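Local coordinates for pseudoperoxidase (Leishmania major, PDB 5VIA), which binds heme b with a peroxidase-like fold, but is considered a pseudoperoxidase and probably has little or no peroxidase activity, at residues Arg30-Thr36 / Gly65-Val69; Ile38-Phe42 / Phe274-Ile278; Ile97-Pro103 / Arg180-Asn184; Ala154-Cys158 / Trp266-Phe270. All coordinates share one frame; numbering follows the deposited sequence.

Interaction 1: Arg30-Thr36 / Gly65-Val69; sequences RPDLAAT and GLDDV. With HEM (protoporphyrin IX containing Fe), chain B.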
# COMPACT_ATOMS: atom_id res chain seq x y z
N ARG A 30 17.40 -5.09 -4.93
CA ARG A 30 16.81 -3.84 -4.45
C ARG A 30 15.69 -4.16 -3.46
O ARG A 30 14.50 -4.04 -3.80
CB ARG A 30 16.23 -3.03 -5.62
CG ARG A 30 17.27 -2.47 -6.60
CD ARG A 30 18.02 -1.28 -6.00
NE ARG A 30 17.10 -0.29 -5.45
CZ ARG A 30 16.83 0.89 -6.01
NH1 ARG A 30 17.41 1.26 -7.14
NH2 ARG A 30 15.96 1.71 -5.42
N PRO A 31 16.06 -4.57 -2.23
CA PRO A 31 15.09 -5.02 -1.22
C PRO A 31 14.09 -3.94 -0.84
O PRO A 31 13.01 -4.27 -0.38
CB PRO A 31 15.98 -5.33 -0.00
CG PRO A 31 17.33 -5.57 -0.55
CD PRO A 31 17.45 -4.66 -1.74
N ASP A 32 14.46 -2.67 -1.03
CA ASP A 32 13.61 -1.56 -0.65
C ASP A 32 12.41 -1.41 -1.58
O ASP A 32 11.39 -0.82 -1.20
CB ASP A 32 14.40 -0.25 -0.63
CG ASP A 32 15.06 0.07 -1.96
OD1 ASP A 32 16.01 -0.65 -2.37
OD2 ASP A 32 14.65 1.06 -2.60
N LEU A 33 12.54 -1.93 -2.80
CA LEU A 33 11.49 -1.77 -3.81
C LEU A 33 10.34 -2.74 -3.66
O LEU A 33 9.31 -2.62 -4.34
CB LEU A 33 12.10 -1.87 -5.21
CG LEU A 33 13.12 -0.78 -5.53
CD1 LEU A 33 13.57 -0.84 -6.97
CD2 LEU A 33 12.52 0.59 -5.21
N ALA A 34 10.48 -3.71 -2.76
CA ALA A 34 9.37 -4.63 -2.51
C ALA A 34 8.22 -3.89 -1.87
O ALA A 34 7.06 -3.98 -2.32
CB ALA A 34 9.81 -5.78 -1.64
N ALA A 35 8.52 -3.15 -0.80
CA ALA A 35 7.44 -2.39 -0.17
C ALA A 35 6.91 -1.27 -1.08
O ALA A 35 5.70 -0.99 -1.09
CB ALA A 35 7.88 -1.85 1.18
N THR A 36 7.78 -0.63 -1.84
CA THR A 36 7.31 0.41 -2.76
C THR A 36 6.37 -0.19 -3.83
O THR A 36 5.39 0.44 -4.24
CB THR A 36 8.46 1.17 -3.42
OG1 THR A 36 9.49 1.44 -2.44
CG2 THR A 36 7.94 2.49 -3.98
N GLY A 65 8.08 9.26 -5.99
CA GLY A 65 8.89 8.18 -5.46
C GLY A 65 8.63 6.81 -6.07
O GLY A 65 8.79 5.80 -5.39
N LEU A 66 8.24 6.76 -7.34
CA LEU A 66 7.89 5.49 -7.96
C LEU A 66 8.75 5.19 -9.19
O LEU A 66 8.45 4.26 -9.93
CB LEU A 66 6.41 5.48 -8.35
CG LEU A 66 5.38 5.54 -7.23
CD1 LEU A 66 3.98 5.52 -7.81
CD2 LEU A 66 5.60 4.39 -6.26
N ASP A 67 9.81 5.99 -9.40
CA ASP A 67 10.69 5.83 -10.56
C ASP A 67 11.38 4.46 -10.59
O ASP A 67 11.47 3.83 -11.65
CB ASP A 67 11.77 6.92 -10.60
CG ASP A 67 11.27 8.23 -11.20
OD1 ASP A 67 10.15 8.26 -11.76
OD2 ASP A 67 12.01 9.25 -11.12
N ASP A 68 11.89 4.03 -9.44
CA ASP A 68 12.63 2.78 -9.37
C ASP A 68 11.67 1.60 -9.56
O ASP A 68 11.99 0.64 -10.26
CB ASP A 68 13.41 2.67 -8.05
CG ASP A 68 14.64 3.59 -8.02
OD1 ASP A 68 15.14 3.97 -9.09
OD2 ASP A 68 15.11 3.91 -6.91
N VAL A 69 10.48 1.69 -8.97
CA VAL A 69 9.43 0.69 -9.21
C VAL A 69 9.05 0.63 -10.69
O VAL A 69 8.89 -0.46 -11.24
CB VAL A 69 8.16 0.97 -8.38
CG1 VAL A 69 6.98 0.12 -8.88
CG2 VAL A 69 8.44 0.67 -6.94
CHA HEM B . 4.03 4.32 2.96
CHB HEM B . 0.39 7.01 4.76
CHC HEM B . -2.71 3.78 2.87
CHD HEM B . 0.95 0.76 1.74
C1A HEM B . 3.30 5.34 3.53
C2A HEM B . 3.86 6.59 3.98
C3A HEM B . 2.88 7.34 4.47
C4A HEM B . 1.63 6.58 4.36
CMA HEM B . 3.02 8.75 5.06
CAA HEM B . 5.35 7.00 3.86
CBA HEM B . 5.51 7.36 2.37
CGA HEM B . 6.91 7.79 2.01
O1A HEM B . 7.39 8.81 2.56
O2A HEM B . 7.54 7.12 1.14
C1B HEM B . -0.80 6.40 4.39
C2B HEM B . -2.14 6.84 4.69
C3B HEM B . -3.01 5.97 4.16
C4B HEM B . -2.24 4.91 3.53
CMB HEM B . -2.48 8.13 5.46
CAB HEM B . -4.55 6.13 4.27
CBB HEM B . -5.38 5.63 3.36
C1C HEM B . -2.01 2.68 2.41
C2C HEM B . -2.58 1.46 1.83
C3C HEM B . -1.55 0.63 1.51
C4C HEM B . -0.31 1.30 1.89
CMC HEM B . -4.10 1.23 1.61
CAC HEM B . -1.50 -0.77 0.86
CBC HEM B . -2.57 -1.38 0.33
C1D HEM B . 2.13 1.42 1.98
C2D HEM B . 3.45 0.86 1.80
C3D HEM B . 4.42 1.97 2.19
C4D HEM B . 3.58 3.09 2.56
CMD HEM B . 3.81 -0.57 1.33
CAD HEM B . 5.97 1.91 2.16
CBD HEM B . 6.35 2.33 0.73
CGD HEM B . 7.85 2.36 0.54
O1D HEM B . 8.31 2.88 -0.52
O2D HEM B . 8.56 1.87 1.45
NA HEM B . 1.93 5.36 3.78
NB HEM B . -0.89 5.21 3.70
NC HEM B . -0.62 2.54 2.44
ND HEM B . 2.24 2.73 2.44
FE HEM B . 0.67 4.02 3.05

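Interaction 2: Ile38-Phe42 / Phe274-Ile278; sequences IRTAF and FTKMI. With HEM (protoporphyrin IX containing Fe), chain B.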
# COMPACT_ATOMS: atom_id res chain seq x y z
N ILE A 38 4.41 -2.66 -3.32
CA ILE A 38 3.15 -2.90 -2.62
C ILE A 38 2.38 -1.59 -2.55
O ILE A 38 1.18 -1.56 -2.85
CB ILE A 38 3.37 -3.44 -1.20
CG1 ILE A 38 3.98 -4.84 -1.25
CG2 ILE A 38 2.04 -3.45 -0.41
CD1 ILE A 38 4.40 -5.35 0.11
N ARG A 39 3.07 -0.51 -2.18
CA ARG A 39 2.42 0.80 -2.15
C ARG A 39 1.81 1.13 -3.51
O ARG A 39 0.71 1.67 -3.58
CB ARG A 39 3.40 1.91 -1.74
CG ARG A 39 2.74 3.28 -1.92
CD ARG A 39 3.45 4.41 -1.19
NE ARG A 39 4.61 4.88 -1.90
CZ ARG A 39 4.60 5.86 -2.79
NH1 ARG A 39 3.47 6.49 -3.10
NH2 ARG A 39 5.73 6.21 -3.37
N THR A 40 2.53 0.79 -4.57
CA THR A 40 2.07 1.03 -5.93
C THR A 40 0.71 0.39 -6.24
O THR A 40 -0.07 0.93 -7.02
CB THR A 40 3.12 0.54 -6.93
OG1 THR A 40 4.35 1.24 -6.67
CG2 THR A 40 2.70 0.85 -8.33
N ALA A 41 0.40 -0.75 -5.63
CA ALA A 41 -0.90 -1.37 -5.87
C ALA A 41 -2.00 -0.46 -5.33
O ALA A 41 -3.08 -0.35 -5.93
CB ALA A 41 -0.99 -2.73 -5.23
N PHE A 42 -1.72 0.17 -4.19
CA PHE A 42 -2.64 1.14 -3.61
C PHE A 42 -2.71 2.44 -4.41
O PHE A 42 -3.80 2.97 -4.66
CB PHE A 42 -2.31 1.43 -2.12
CG PHE A 42 -3.07 2.60 -1.55
CD1 PHE A 42 -4.47 2.62 -1.56
CD2 PHE A 42 -2.40 3.68 -1.00
CE1 PHE A 42 -5.17 3.70 -1.03
CE2 PHE A 42 -3.09 4.76 -0.48
CZ PHE A 42 -4.48 4.77 -0.50
N PHE A 274 -6.80 -7.22 -0.11
CA PHE A 274 -5.79 -6.88 -1.11
C PHE A 274 -6.27 -7.31 -2.49
O PHE A 274 -6.12 -6.58 -3.47
CB PHE A 274 -4.43 -7.51 -0.77
CG PHE A 274 -3.27 -6.82 -1.43
CD1 PHE A 274 -2.91 -7.13 -2.73
CD2 PHE A 274 -2.55 -5.84 -0.75
CE1 PHE A 274 -1.84 -6.49 -3.35
CE2 PHE A 274 -1.47 -5.19 -1.37
CZ PHE A 274 -1.13 -5.52 -2.67
N THR A 275 -6.88 -8.48 -2.56
CA THR A 275 -7.48 -8.93 -3.81
C THR A 275 -8.56 -7.97 -4.33
O THR A 275 -8.56 -7.62 -5.52
CB THR A 275 -8.01 -10.38 -3.68
OG1 THR A 275 -6.89 -11.28 -3.67
CG2 THR A 275 -8.93 -10.74 -4.85
N LYS A 276 -9.50 -7.55 -3.48
CA LYS A 276 -10.52 -6.58 -3.90
C LYS A 276 -9.86 -5.30 -4.41
O LYS A 276 -10.27 -4.73 -5.42
CB LYS A 276 -11.45 -6.21 -2.75
CG LYS A 276 -12.53 -7.24 -2.38
CD LYS A 276 -13.51 -6.58 -1.38
CE LYS A 276 -14.71 -7.45 -1.00
NZ LYS A 276 -15.53 -6.80 0.10
N MET A 277 -8.84 -4.84 -3.70
CA MET A 277 -8.15 -3.62 -4.12
C MET A 277 -7.55 -3.74 -5.51
O MET A 277 -7.73 -2.85 -6.33
CB MET A 277 -7.05 -3.25 -3.12
CG MET A 277 -6.36 -1.95 -3.48
SD MET A 277 -5.04 -1.51 -2.33
CE MET A 277 -3.87 -2.82 -2.68
N ILE A 278 -6.85 -4.83 -5.79
CA ILE A 278 -6.16 -4.94 -7.07
C ILE A 278 -7.10 -5.32 -8.21
O ILE A 278 -6.70 -5.29 -9.37
CB ILE A 278 -4.95 -5.91 -7.02
CG1 ILE A 278 -5.39 -7.32 -6.61
CG2 ILE A 278 -3.88 -5.36 -6.06
CD1 ILE A 278 -4.29 -8.35 -6.71
CHA HEM B . 4.03 4.32 2.96
CHB HEM B . 0.39 7.01 4.76
CHC HEM B . -2.71 3.78 2.87
CHD HEM B . 0.95 0.76 1.74
C1A HEM B . 3.30 5.34 3.53
C2A HEM B . 3.86 6.59 3.98
C3A HEM B . 2.88 7.34 4.47
C4A HEM B . 1.63 6.58 4.36
CMA HEM B . 3.02 8.75 5.06
CAA HEM B . 5.35 7.00 3.86
CBA HEM B . 5.51 7.36 2.37
CGA HEM B . 6.91 7.79 2.01
O1A HEM B . 7.39 8.81 2.56
O2A HEM B . 7.54 7.12 1.14
C1B HEM B . -0.80 6.40 4.39
C2B HEM B . -2.14 6.84 4.69
C3B HEM B . -3.01 5.97 4.16
C4B HEM B . -2.24 4.91 3.53
CMB HEM B . -2.48 8.13 5.46
CAB HEM B . -4.55 6.13 4.27
CBB HEM B . -5.38 5.63 3.36
C1C HEM B . -2.01 2.68 2.41
C2C HEM B . -2.58 1.46 1.83
C3C HEM B . -1.55 0.63 1.51
C4C HEM B . -0.31 1.30 1.89
CMC HEM B . -4.10 1.23 1.61
CAC HEM B . -1.50 -0.77 0.86
CBC HEM B . -2.57 -1.38 0.33
C1D HEM B . 2.13 1.42 1.98
C2D HEM B . 3.45 0.86 1.80
C3D HEM B . 4.42 1.97 2.19
C4D HEM B . 3.58 3.09 2.56
CMD HEM B . 3.81 -0.57 1.33
CAD HEM B . 5.97 1.91 2.16
CBD HEM B . 6.35 2.33 0.73
CGD HEM B . 7.85 2.36 0.54
O1D HEM B . 8.31 2.88 -0.52
O2D HEM B . 8.56 1.87 1.45
NA HEM B . 1.93 5.36 3.78
NB HEM B . -0.89 5.21 3.70
NC HEM B . -0.62 2.54 2.44
ND HEM B . 2.24 2.73 2.44
FE HEM B . 0.67 4.02 3.05

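Interaction 3: Ile97-Pro103 / Arg180-Asn184; sequences IKYLNGP and RYTLN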
# COMPACT_ATOMS: atom_id res chain seq x y z
N ILE A 97 4.75 -8.66 -1.40
CA ILE A 97 4.25 -9.30 -0.19
C ILE A 97 5.04 -10.58 0.10
O ILE A 97 5.48 -10.81 1.24
CB ILE A 97 2.75 -9.64 -0.31
CG1 ILE A 97 1.93 -8.37 -0.52
CG2 ILE A 97 2.26 -10.37 0.93
CD1 ILE A 97 0.49 -8.65 -0.94
N LYS A 98 5.19 -11.41 -0.92
CA LYS A 98 5.97 -12.64 -0.81
C LYS A 98 7.39 -12.36 -0.33
O LYS A 98 7.90 -13.05 0.57
CB LYS A 98 6.04 -13.34 -2.18
CG LYS A 98 6.78 -14.67 -2.19
CD LYS A 98 6.78 -15.27 -3.60
CE LYS A 98 7.25 -16.73 -3.62
NZ LYS A 98 8.68 -16.91 -3.29
N TYR A 99 8.02 -11.37 -0.94
CA TYR A 99 9.41 -11.06 -0.60
C TYR A 99 9.49 -10.62 0.86
O TYR A 99 10.44 -10.95 1.56
CB TYR A 99 9.99 -9.99 -1.53
CG TYR A 99 11.40 -9.56 -1.13
CD1 TYR A 99 12.50 -10.32 -1.47
CD2 TYR A 99 11.60 -8.40 -0.38
CE1 TYR A 99 13.78 -9.94 -1.09
CE2 TYR A 99 12.87 -8.01 0.01
CZ TYR A 99 13.95 -8.77 -0.35
OH TYR A 99 15.21 -8.38 0.04
N LEU A 100 8.47 -9.91 1.33
CA LEU A 100 8.47 -9.41 2.69
C LEU A 100 7.77 -10.35 3.69
O LEU A 100 7.28 -9.90 4.73
CB LEU A 100 7.85 -8.01 2.73
CG LEU A 100 8.63 -6.97 1.92
CD1 LEU A 100 7.87 -5.67 1.86
CD2 LEU A 100 10.04 -6.77 2.50
N ASN A 101 7.76 -11.64 3.37
CA ASN A 101 7.25 -12.67 4.28
C ASN A 101 5.79 -12.44 4.67
O ASN A 101 5.38 -12.81 5.77
CB ASN A 101 8.13 -12.77 5.54
CG ASN A 101 8.16 -14.17 6.13
OD1 ASN A 101 7.74 -15.14 5.48
ND2 ASN A 101 8.66 -14.29 7.37
N GLY A 102 5.02 -11.83 3.77
CA GLY A 102 3.63 -11.54 4.05
C GLY A 102 2.69 -12.64 3.58
O GLY A 102 3.12 -13.60 2.94
N PRO A 103 1.41 -12.52 3.93
CA PRO A 103 0.45 -13.53 3.47
C PRO A 103 0.01 -13.20 2.05
O PRO A 103 -0.64 -12.17 1.83
CB PRO A 103 -0.72 -13.37 4.45
CG PRO A 103 -0.65 -11.94 4.91
CD PRO A 103 0.83 -11.59 4.91
N ARG A 180 11.04 -2.83 8.78
CA ARG A 180 10.86 -2.61 7.35
C ARG A 180 10.57 -3.86 6.52
O ARG A 180 10.04 -3.76 5.43
CB ARG A 180 12.13 -1.96 6.78
CG ARG A 180 12.43 -0.61 7.36
CD ARG A 180 13.61 0.02 6.69
NE ARG A 180 14.85 -0.63 7.08
CZ ARG A 180 16.03 -0.33 6.54
NH1 ARG A 180 16.10 0.59 5.59
NH2 ARG A 180 17.12 -0.96 6.95
N TYR A 181 10.94 -5.04 7.02
CA TYR A 181 11.02 -6.20 6.13
C TYR A 181 10.08 -7.38 6.39
O TYR A 181 10.17 -8.37 5.68
CB TYR A 181 12.47 -6.68 6.02
CG TYR A 181 13.41 -5.63 5.45
CD1 TYR A 181 13.21 -5.11 4.18
CD2 TYR A 181 14.48 -5.17 6.20
CE1 TYR A 181 14.07 -4.15 3.65
CE2 TYR A 181 15.35 -4.22 5.69
CZ TYR A 181 15.13 -3.71 4.42
OH TYR A 181 15.99 -2.75 3.91
N THR A 182 9.16 -7.26 7.35
CA THR A 182 8.17 -8.33 7.59
C THR A 182 6.75 -7.78 7.58
O THR A 182 6.39 -6.96 8.44
CB THR A 182 8.44 -9.08 8.91
OG1 THR A 182 9.79 -9.57 8.91
CG2 THR A 182 7.52 -10.26 9.05
N LEU A 183 5.93 -8.22 6.62
CA LEU A 183 4.56 -7.73 6.55
C LEU A 183 3.67 -8.64 7.38
O LEU A 183 3.22 -9.69 6.92
CB LEU A 183 4.07 -7.64 5.10
CG LEU A 183 2.94 -6.65 4.77
CD1 LEU A 183 2.66 -6.60 3.27
CD2 LEU A 183 1.66 -6.96 5.53
N ASN A 184 3.43 -8.23 8.62
CA ASN A 184 2.53 -8.97 9.51
C ASN A 184 1.69 -8.02 10.35
O ASN A 184 1.60 -6.83 10.05
CB ASN A 184 3.31 -9.96 10.38
CG ASN A 184 4.29 -9.27 11.31
OD1 ASN A 184 4.23 -8.05 11.51
ND2 ASN A 184 5.21 -10.04 11.87
O HOH W 1 10.34 -12.35 8.44

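Interaction 4: Ala154-Cys158 / Trp266-Phe270; sequences ALLAC and WREQF. With HEM (protoporphyrin IX containing Fe), chain B.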
# COMPACT_ATOMS: atom_id res chain seq x y z
N ALA A 154 -7.52 -4.25 7.81
CA ALA A 154 -6.55 -5.29 7.48
C ALA A 154 -5.50 -4.80 6.49
O ALA A 154 -4.33 -5.22 6.52
CB ALA A 154 -7.27 -6.53 6.93
N LEU A 155 -5.91 -3.90 5.60
CA LEU A 155 -5.04 -3.44 4.53
C LEU A 155 -3.93 -2.56 5.09
O LEU A 155 -2.84 -2.48 4.51
CB LEU A 155 -5.87 -2.66 3.51
CG LEU A 155 -5.50 -2.62 2.03
CD1 LEU A 155 -4.94 -3.96 1.48
CD2 LEU A 155 -6.77 -2.21 1.28
N LEU A 156 -4.19 -1.91 6.21
CA LEU A 156 -3.22 -0.95 6.75
C LEU A 156 -1.97 -1.61 7.35
O LEU A 156 -0.97 -0.93 7.62
CB LEU A 156 -3.88 0.04 7.72
CG LEU A 156 -4.73 1.10 7.01
CD1 LEU A 156 -5.48 1.94 8.00
CD2 LEU A 156 -3.87 2.01 6.14
N ALA A 157 -1.99 -2.93 7.52
CA ALA A 157 -0.79 -3.64 7.97
C ALA A 157 0.33 -3.60 6.94
O ALA A 157 1.45 -4.04 7.23
CB ALA A 157 -1.09 -5.06 8.33
N CYS A 158 0.05 -3.11 5.73
CA CYS A 158 1.13 -2.83 4.79
C CYS A 158 2.08 -1.79 5.36
O CYS A 158 3.22 -1.69 4.93
CB CYS A 158 0.62 -2.36 3.43
SG CYS A 158 -0.23 -3.65 2.47
N TRP A 266 -6.35 -11.89 10.88
CA TRP A 266 -5.82 -10.78 10.09
C TRP A 266 -5.38 -11.23 8.70
O TRP A 266 -5.69 -10.56 7.71
CB TRP A 266 -4.67 -10.05 10.80
CG TRP A 266 -3.95 -9.16 9.82
CD1 TRP A 266 -4.37 -7.95 9.35
CD2 TRP A 266 -2.73 -9.46 9.13
NE1 TRP A 266 -3.46 -7.46 8.43
CE2 TRP A 266 -2.45 -8.37 8.28
CE3 TRP A 266 -1.83 -10.53 9.17
CZ2 TRP A 266 -1.32 -8.33 7.46
CZ3 TRP A 266 -0.71 -10.49 8.37
CH2 TRP A 266 -0.46 -9.40 7.53
N ARG A 267 -4.65 -12.35 8.61
CA ARG A 267 -4.18 -12.83 7.30
C ARG A 267 -5.33 -13.08 6.32
O ARG A 267 -5.23 -12.78 5.12
CB ARG A 267 -3.34 -14.09 7.45
CG ARG A 267 -1.94 -13.85 8.01
CD ARG A 267 -1.03 -15.06 7.81
NE ARG A 267 -1.50 -16.24 8.53
CZ ARG A 267 -0.96 -16.67 9.66
NH1 ARG A 267 0.07 -16.03 10.20
NH2 ARG A 267 -1.44 -17.76 10.26
N GLU A 268 -6.42 -13.62 6.83
CA GLU A 268 -7.58 -13.90 5.99
C GLU A 268 -8.16 -12.61 5.43
O GLU A 268 -8.39 -12.49 4.22
CB GLU A 268 -8.65 -14.63 6.80
CG GLU A 268 -9.94 -14.85 6.04
CD GLU A 268 -11.05 -15.36 6.93
OE1 GLU A 268 -11.42 -16.55 6.78
OE2 GLU A 268 -11.55 -14.58 7.77
N GLN A 269 -8.39 -11.64 6.31
CA GLN A 269 -8.98 -10.36 5.93
C GLN A 269 -8.04 -9.55 5.02
O GLN A 269 -8.49 -8.86 4.10
CB GLN A 269 -9.34 -9.57 7.19
CG GLN A 269 -10.40 -10.28 8.04
CD GLN A 269 -11.73 -10.38 7.30
OE1 GLN A 269 -12.15 -9.42 6.65
NE2 GLN A 269 -12.39 -11.54 7.39
N PHE A 270 -6.74 -9.65 5.28
CA PHE A 270 -5.75 -8.95 4.48
C PHE A 270 -5.80 -9.41 3.03
O PHE A 270 -5.84 -8.59 2.11
CB PHE A 270 -4.33 -9.19 5.03
CG PHE A 270 -3.24 -8.58 4.19
CD1 PHE A 270 -2.93 -7.24 4.32
CD2 PHE A 270 -2.55 -9.34 3.26
CE1 PHE A 270 -1.93 -6.65 3.54
CE2 PHE A 270 -1.54 -8.77 2.47
CZ PHE A 270 -1.24 -7.42 2.62
CHA HEM B . 4.03 4.32 2.96
CHB HEM B . 0.39 7.01 4.76
CHC HEM B . -2.71 3.78 2.87
CHD HEM B . 0.95 0.76 1.74
C1A HEM B . 3.30 5.34 3.53
C2A HEM B . 3.86 6.59 3.98
C3A HEM B . 2.88 7.34 4.47
C4A HEM B . 1.63 6.58 4.36
CMA HEM B . 3.02 8.75 5.06
CAA HEM B . 5.35 7.00 3.86
CBA HEM B . 5.51 7.36 2.37
CGA HEM B . 6.91 7.79 2.01
O1A HEM B . 7.39 8.81 2.56
O2A HEM B . 7.54 7.12 1.14
C1B HEM B . -0.80 6.40 4.39
C2B HEM B . -2.14 6.84 4.69
C3B HEM B . -3.01 5.97 4.16
C4B HEM B . -2.24 4.91 3.53
CMB HEM B . -2.48 8.13 5.46
CAB HEM B . -4.55 6.13 4.27
CBB HEM B . -5.38 5.63 3.36
C1C HEM B . -2.01 2.68 2.41
C2C HEM B . -2.58 1.46 1.83
C3C HEM B . -1.55 0.63 1.51
C4C HEM B . -0.31 1.30 1.89
CMC HEM B . -4.10 1.23 1.61
CAC HEM B . -1.50 -0.77 0.86
CBC HEM B . -2.57 -1.38 0.33
C1D HEM B . 2.13 1.42 1.98
C2D HEM B . 3.45 0.86 1.80
C3D HEM B . 4.42 1.97 2.19
C4D HEM B . 3.58 3.09 2.56
CMD HEM B . 3.81 -0.57 1.33
CAD HEM B . 5.97 1.91 2.16
CBD HEM B . 6.35 2.33 0.73
CGD HEM B . 7.85 2.36 0.54
O1D HEM B . 8.31 2.88 -0.52
O2D HEM B . 8.56 1.87 1.45
NA HEM B . 1.93 5.36 3.78
NB HEM B . -0.89 5.21 3.70
NC HEM B . -0.62 2.54 2.44
ND HEM B . 2.24 2.73 2.44
FE HEM B . 0.67 4.02 3.05

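Interaction 1: Arg30-Thr36 / Gly65-Val69
R30 and D68 are joined by a salt bridge, with R30 NH2 donating to D68 OD2 over 2.8 Å. The bond is fairly straight, 164° at the hydrogen. OD2 lies near the guanidinium plane, yet the nitrogen comes down on it from above the carboxylate, and the two planes stand 84° apart. Inward of this pair, L33 CD2 packs 3.6 Å from D68 CB. Deeper still, T36 CG2 meets three partners: V69 CG2 at 3.5 Å, G65 O at 3.7 Å and L66 CD2 at 3.8 Å. With chi1 at -41°, the T36 methyl is turned to segment 65-69 while OG1 is left to donate to the heme propionate oxygen O1D, 2.7 Å away. In the second shell R30 also grips D32 side-on, NE to OD1 and NH2 to OD2, each oxygen using its syn lone pair. NH2 is thus shared by two carboxylates, and these bonds to D32 and D68 fix the rotation of the guanidinium. A type I turn from R30 to L33 leads into helix 33-49. That helix meets helix 67-79 here, with L66 and V69 also reaching T40, while A34 faces away onto Y99 of helix 85-99 and onto L100.

Interaction 2: Ile38-Phe42 / Phe274-Ile278
One wall of the heme pocket is built where helix 33-49 crosses helix 263-279, with A41 and F42 of the first meeting F274 and M277 of the second. The short segments' axes pass 10.6 Å apart at 58°. A41 CB is the centre of the apolar cluster: F274 CZ and M277 CE each lie 3.8 Å from it, and I278 CG2 is slightly farther. The M277 chain runs out extended and bends only at its end (chi3 67°), which sets CE over one face of the F274 ring. Its sulfur comes to the edge of the F42 ring, with SD 3.8 Å from F42 CA. I38 CG2 reaches the edge of the F274 ring, 4.0 Å from CE2, and the two side chains cross at about a right angle. In the peroxidase fold, helix 33-49 probably corresponds to the distal helix; F42 is on the heme face away from H159, close to the axial ligand C60. The F42 ring lies nearly parallel to the porphyrin, its CE2 3.5 Å from heme CHC, with the heme methyl CMC over the same face. The heme vinyl carbon CBC is 3.6 Å from M277 SD, so helix 263-279 also borders the cofactor directly. The R39 side chain leaves helix 33-49 away from helix 263-279, and its guanidinium is hydrogen-bonded to the backbone oxygens of C60, V62 and R64.

Interaction 3: Ile97-Pro103 / Arg180-Asn184
L100 and L183 are linked through the backbone: L183 N donates to L100 O over 2.9 Å, at 166° about the hydrogen. The acceptor belongs to a helix end closed by a Schellman motif, in which N101, at positive phi, lets G102 N return to I97 O at 2.8 Å. CA-H...O contacts accompany the bond, among them T182 CA, 3.4 Å from the same L100 O, and G102 CA, 3.4 Å from L183 O. A side chain on G102 would crowd L183 CB and run into I97 CG2, so its absence makes room for both. Among the apolar contacts, L100 CD2 reaches the edge of the Y181 ring, 4.0 Å from CD1. L183, its CG anti to the backbone N (chi1 -155°), places CD1 4.2 Å from I97 CG1. On the more exposed side a water accepts from N101 ND2 at 2.8 Å and is hydrogen-bonded to T182 OG1 at 2.9 Å. R180 sets the guanidinium face under the Y181 hydroxyl and forms a salt bridge with E163, whose backbone N binds the heme. The end of helix 85-99 is thereby joined to the loop before helix 186-194. I97, L100 and L183 also rest on helix 33-49, while P103 packs against W266 and F270 of helix 263-279.

Interaction 4: Ala154-Cys158 / Trp266-Phe270
A buried, largely apolar contact, secured by one indole hydrogen bond, packs A154 of helix 149-155 and A157 of the 3-10 turn at 157-158 against W266 and F270 of helix 263-279. W266 NE1 donates to A154 O over 3.1 Å, at 155° about the hydrogen, approaching in the carbonyl plane, on a lone pair of that oxygen. The same oxygen meets the edge of the F270 ring, 3.3 Å from CD1. A154 CB sits against the other helix's backbone and lies 3.7 Å from Q269 CB, a close approach that its small side chain allows. With W266 CG anti to the backbone N (chi1 166°), the indole extends along the segment to A157, whose CB is 3.4 Å from CZ2. C158 makes a sulfur-aromatic contact at the edge of F270: SG is 4.9 Å from the ring centroid and 87° off the normal. On its other flank SG touches the heme vinyl carbon CAC at 3.5 Å, and L155 CG lies 3.6 Å from CBC. The next residue, H159, is an axial ligand of the heme iron. Y259 of helix 250-261 meets W266 edge-to-face, and Y188 of helix 186-194 packs on W266 and A157.

Overall arrangement
Interactions 2 and 4 are buried and share helix 263-279, which meets helix 33-49 in one and segment 154-158 in the other; I38 CG2 touching C158 SG joins them beside the heme. Interaction 1 uses the start of helix 33-49 and is only partly buried, with charged residues on its outer side and a propionate bond on its inner side. Interaction 3, also partly buried, combines a backbone hydrogen bond and a water bridge with the buried leucines L100 and L183, joining a helix end to a loop. It touches all three others: Y99 packs on P31 and A34, I97 on I38, and P103 on W266. Interaction 2 is wholly apolar, whereas interaction 4 adds an indole bond. All but interaction 3 touch the heme directly.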